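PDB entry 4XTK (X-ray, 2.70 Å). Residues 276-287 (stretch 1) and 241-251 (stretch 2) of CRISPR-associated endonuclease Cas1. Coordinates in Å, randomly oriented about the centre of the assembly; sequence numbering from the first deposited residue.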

# COMPACT_ATOMS: atom_id res chain seq x y z
N SER E 276 5.40 22.32 -20.94
CA SER E 276 5.30 21.22 -21.90
C SER E 276 6.65 20.95 -22.55
O SER E 276 7.08 19.80 -22.62
CB SER E 276 4.24 21.52 -22.97
OG SER E 276 4.57 22.68 -23.70
N LEU E 277 7.31 22.00 -23.02
CA LEU E 277 8.63 21.85 -23.62
C LEU E 277 9.60 21.18 -22.65
O LEU E 277 10.37 20.30 -23.04
CB LEU E 277 9.18 23.20 -24.07
CG LEU E 277 10.49 23.14 -24.86
CD1 LEU E 277 10.42 24.04 -26.09
CD2 LEU E 277 11.68 23.52 -24.00
N PHE E 278 9.55 21.59 -21.39
CA PHE E 278 10.44 21.01 -20.40
C PHE E 278 10.12 19.54 -20.15
O PHE E 278 11.01 18.70 -20.07
CB PHE E 278 10.38 21.80 -19.09
CG PHE E 278 11.50 21.48 -18.15
CD1 PHE E 278 11.46 20.35 -17.36
CD2 PHE E 278 12.61 22.29 -18.07
CE1 PHE E 278 12.49 20.04 -16.52
CE2 PHE E 278 13.65 21.99 -17.22
CZ PHE E 278 13.59 20.86 -16.44
N VAL E 279 8.83 19.24 -20.03
CA VAL E 279 8.38 17.89 -19.71
C VAL E 279 8.73 16.90 -20.83
O VAL E 279 9.23 15.81 -20.56
CB VAL E 279 6.86 17.87 -19.42
CG1 VAL E 279 6.31 16.46 -19.46
CG2 VAL E 279 6.58 18.52 -18.07
N LYS E 280 8.47 17.30 -22.07
CA LYS E 280 8.83 16.47 -23.22
C LYS E 280 10.33 16.18 -23.28
O LYS E 280 10.74 15.04 -23.47
CB LYS E 280 8.39 17.13 -24.53
CG LYS E 280 6.88 17.15 -24.76
CD LYS E 280 6.53 17.83 -26.07
CE LYS E 280 5.18 17.37 -26.62
NZ LYS E 280 4.05 18.01 -25.90
N ASN E 281 11.14 17.23 -23.12
CA ASN E 281 12.59 17.07 -23.10
C ASN E 281 13.04 16.21 -21.94
O ASN E 281 13.96 15.41 -22.07
CB ASN E 281 13.28 18.43 -23.04
CG ASN E 281 13.27 19.15 -24.36
OD1 ASN E 281 14.16 18.96 -25.18
ND2 ASN E 281 12.26 19.98 -24.57
N TYR E 282 12.38 16.40 -20.80
CA TYR E 282 12.65 15.59 -19.62
C TYR E 282 12.38 14.13 -19.90
O TYR E 282 13.21 13.27 -19.59
CB TYR E 282 11.79 16.05 -18.43
CG TYR E 282 11.90 15.17 -17.21
CD1 TYR E 282 12.89 15.39 -16.25
CD2 TYR E 282 11.01 14.12 -17.00
CE1 TYR E 282 12.99 14.58 -15.13
CE2 TYR E 282 11.10 13.31 -15.87
CZ TYR E 282 12.10 13.54 -14.94
OH TYR E 282 12.19 12.74 -13.83
N GLU E 283 11.23 13.85 -20.49
CA GLU E 283 10.84 12.47 -20.74
C GLU E 283 11.76 11.87 -21.79
O GLU E 283 11.98 10.66 -21.83
CB GLU E 283 9.38 12.38 -21.19
CG GLU E 283 8.33 12.28 -20.05
CD GLU E 283 8.70 11.30 -18.92
OE1 GLU E 283 9.49 10.35 -19.15
OE2 GLU E 283 8.19 11.49 -17.80
N GLN E 284 12.33 12.73 -22.62
CA GLN E 284 13.33 12.32 -23.57
C GLN E 284 14.64 12.01 -22.85
O GLN E 284 15.38 11.11 -23.24
CB GLN E 284 13.54 13.39 -24.63
CG GLN E 284 14.29 12.90 -25.85
CD GLN E 284 13.61 11.71 -26.48
OE1 GLN E 284 12.39 11.70 -26.65
NE2 GLN E 284 14.39 10.69 -26.82
N ALA E 285 14.93 12.75 -21.79
CA ALA E 285 16.18 12.57 -21.06
C ALA E 285 16.23 11.20 -20.38
O ALA E 285 17.26 10.53 -20.39
CB ALA E 285 16.37 13.68 -20.04
N LEU E 286 15.10 10.79 -19.81
CA LEU E 286 15.02 9.51 -19.12
C LEU E 286 15.23 8.32 -20.06
O LEU E 286 15.64 7.24 -19.62
CB LEU E 286 13.67 9.38 -18.40
CG LEU E 286 13.43 10.25 -17.16
CD1 LEU E 286 12.04 9.99 -16.59
CD2 LEU E 286 14.50 10.03 -16.08
N ARG E 287 14.94 8.51 -21.34
CA ARG E 287 15.16 7.46 -22.33
C ARG E 287 16.58 7.51 -22.90
O ARG E 287 17.04 6.56 -23.52
CB ARG E 287 14.15 7.56 -23.47
CG ARG E 287 12.76 7.04 -23.13
CD ARG E 287 11.88 6.97 -24.38
NE ARG E 287 11.76 8.28 -25.02
CZ ARG E 287 10.80 9.16 -24.78
NH1 ARG E 287 9.82 8.88 -23.92
NH2 ARG E 287 10.79 10.33 -25.41
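Stretch 2 241-251: AVVDRLFLNLV

Stretch 2 is helical throughout, part of a longer helix that extends beyond it at both ends, and it packs on the helix of stretch 1 in a mostly antiparallel sense. The N-to-C directions make an angle of 130°, and the axes approach to 9.8 Å, a spacing filled by aliphatic side chains from stretch 2 and largely by aromatic ones from stretch 1. A wider pi-type turn at 241-244 opens stretch 2; from L246 onward the backbone hydrogen bonds run i to i-4, beginning with L246 N to V242 O at 3.2 Å. In this register L246 lies across from Y282, CA to CA 7.1 Å, and L250 across from F278, CA to CA 8.1 Å.

The contact is apolar, with no hydrogen bond crossing it. Stretch 2 supplies three residues at a spacing of four, V242, L246 and L250, so that one stripe of its surface faces stretch 1; all three point their CA-to-CB bonds toward it. L246, in the middle, has the largest area covered. Its CD2 reaches F278 CZ at 3.6 Å and Y282 CA also at 3.6 Å, close enough to the backbone to show how deeply the leucine seats, while its CD1 meets N281 CB at 3.6 Å. Toward the C-terminal end of stretch 2, L250 CD1 lies 3.7 Å from F278 CD2, and L250 CD2 lies 3.9 Å from L277 CD2. At the other end V242 CG1 comes to 3.4 Å from Y282 CE1, and V242 CG2 to a looser 4.3 Å from L286 CD2.

The aromatic rings receive these methyls differently. L246 CD2 sits over one face of F278, 3.9 Å from the ring centroid and 26° off the normal, a CH-pi contact. The same methyl lies at the edge of the Y282 ring, near its plane, and so touches two aromatic side chains one helical turn apart. F278 and Y282 both leave their helix sideways with chi1 in t, and the F278 side chain ends nearer stretch 2 than its CA-to-CB bond suggests.

N281 is the amide residue at this surface; it points toward stretch 2 yet bonds to its own helix: its ND2 donates to L277 O at a very short 2.5 Å. N281 CG lies 4.0 Å from L250 CD2. The rule to read here is a leucine methyl that meets the face of one aromatic ring and the edge of the next, with an asparagine that turns its amide hydrogen bond back to the backbone.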

# COMPACT_ATOMS: atom_id res chain seq x y z
N ALA E 241 22.58 14.52 -14.03
CA ALA E 241 22.47 13.92 -15.37
C ALA E 241 21.11 14.17 -16.00
O ALA E 241 20.99 14.25 -17.23
CB ALA E 241 22.74 12.42 -15.30
N VAL E 242 20.07 14.30 -15.18
CA VAL E 242 18.74 14.57 -15.70
C VAL E 242 18.40 16.05 -15.66
O VAL E 242 18.31 16.70 -16.70
CB VAL E 242 17.66 13.79 -14.92
CG1 VAL E 242 16.30 14.10 -15.49
CG2 VAL E 242 17.94 12.30 -14.98
N VAL E 243 18.23 16.58 -14.45
CA VAL E 243 17.80 17.97 -14.27
C VAL E 243 18.80 19.01 -14.77
O VAL E 243 18.44 19.92 -15.52
CB VAL E 243 17.51 18.27 -12.79
CG1 VAL E 243 17.09 19.72 -12.62
CG2 VAL E 243 16.44 17.32 -12.27
N ASP E 244 20.06 18.90 -14.34
CA ASP E 244 21.05 19.93 -14.63
C ASP E 244 21.47 19.95 -16.10
O ASP E 244 21.61 21.01 -16.71
CB ASP E 244 22.28 19.75 -13.74
CG ASP E 244 21.95 19.84 -12.26
OD1 ASP E 244 20.88 20.39 -11.92
OD2 ASP E 244 22.76 19.36 -11.44
N ARG E 245 21.68 18.77 -16.67
CA ARG E 245 21.97 18.66 -18.09
C ARG E 245 20.85 19.31 -18.90
O ARG E 245 21.10 20.03 -19.87
CB ARG E 245 22.14 17.19 -18.50
CG ARG E 245 22.12 16.96 -20.01
CD ARG E 245 22.75 15.63 -20.36
NE ARG E 245 24.15 15.56 -19.95
CZ ARG E 245 24.69 14.54 -19.30
NH1 ARG E 245 23.95 13.48 -18.99
NH2 ARG E 245 25.98 14.57 -18.97
N LEU E 246 19.62 19.05 -18.49
CA LEU E 246 18.45 19.60 -19.16
C LEU E 246 18.39 21.12 -19.01
O LEU E 246 18.07 21.83 -19.96
CB LEU E 246 17.18 18.96 -18.60
CG LEU E 246 15.91 19.05 -19.42
CD1 LEU E 246 16.14 18.44 -20.79
CD2 LEU E 246 14.80 18.32 -18.68
N PHE E 247 18.72 21.60 -17.82
CA PHE E 247 18.69 23.04 -17.53
C PHE E 247 19.68 23.81 -18.40
O PHE E 247 19.32 24.83 -18.99
CB PHE E 247 18.98 23.29 -16.05
CG PHE E 247 19.49 24.67 -15.76
CD1 PHE E 247 18.65 25.77 -15.86
CD2 PHE E 247 20.82 24.87 -15.41
CE1 PHE E 247 19.13 27.05 -15.61
CE2 PHE E 247 21.30 26.15 -15.16
CZ PHE E 247 20.45 27.24 -15.26
N LEU E 248 20.91 23.32 -18.46
CA LEU E 248 21.94 23.93 -19.29
C LEU E 248 21.55 23.90 -20.77
O LEU E 248 21.57 24.93 -21.45
CB LEU E 248 23.28 23.22 -19.09
CG LEU E 248 24.07 23.47 -17.80
CD1 LEU E 248 25.34 22.64 -17.78
CD2 LEU E 248 24.38 24.94 -17.63
N ASN E 249 21.20 22.72 -21.26
CA ASN E 249 20.88 22.54 -22.67
C ASN E 249 19.74 23.45 -23.12
O ASN E 249 19.81 24.06 -24.18
CB ASN E 249 20.53 21.08 -22.95
CG ASN E 249 21.75 20.18 -22.92
OD1 ASN E 249 22.86 20.63 -22.67
ND2 ASN E 249 21.53 18.89 -23.15
N LEU E 250 18.70 23.55 -22.29
CA LEU E 250 17.53 24.31 -22.69
C LEU E 250 17.75 25.84 -22.66
O LEU E 250 17.27 26.54 -23.55
CB LEU E 250 16.34 23.92 -21.80
CG LEU E 250 15.79 22.53 -22.12
CD1 LEU E 250 14.63 22.15 -21.21
CD2 LEU E 250 15.36 22.42 -23.59
N VAL E 251 18.47 26.35 -21.66
CA VAL E 251 18.67 27.80 -21.57
C VAL E 251 19.76 28.28 -22.51
O VAL E 251 19.70 29.42 -22.98
CB VAL E 251 19.03 28.27 -20.13
CG1 VAL E 251 17.94 27.87 -19.15
CG2 VAL E 251 20.40 27.76 -19.69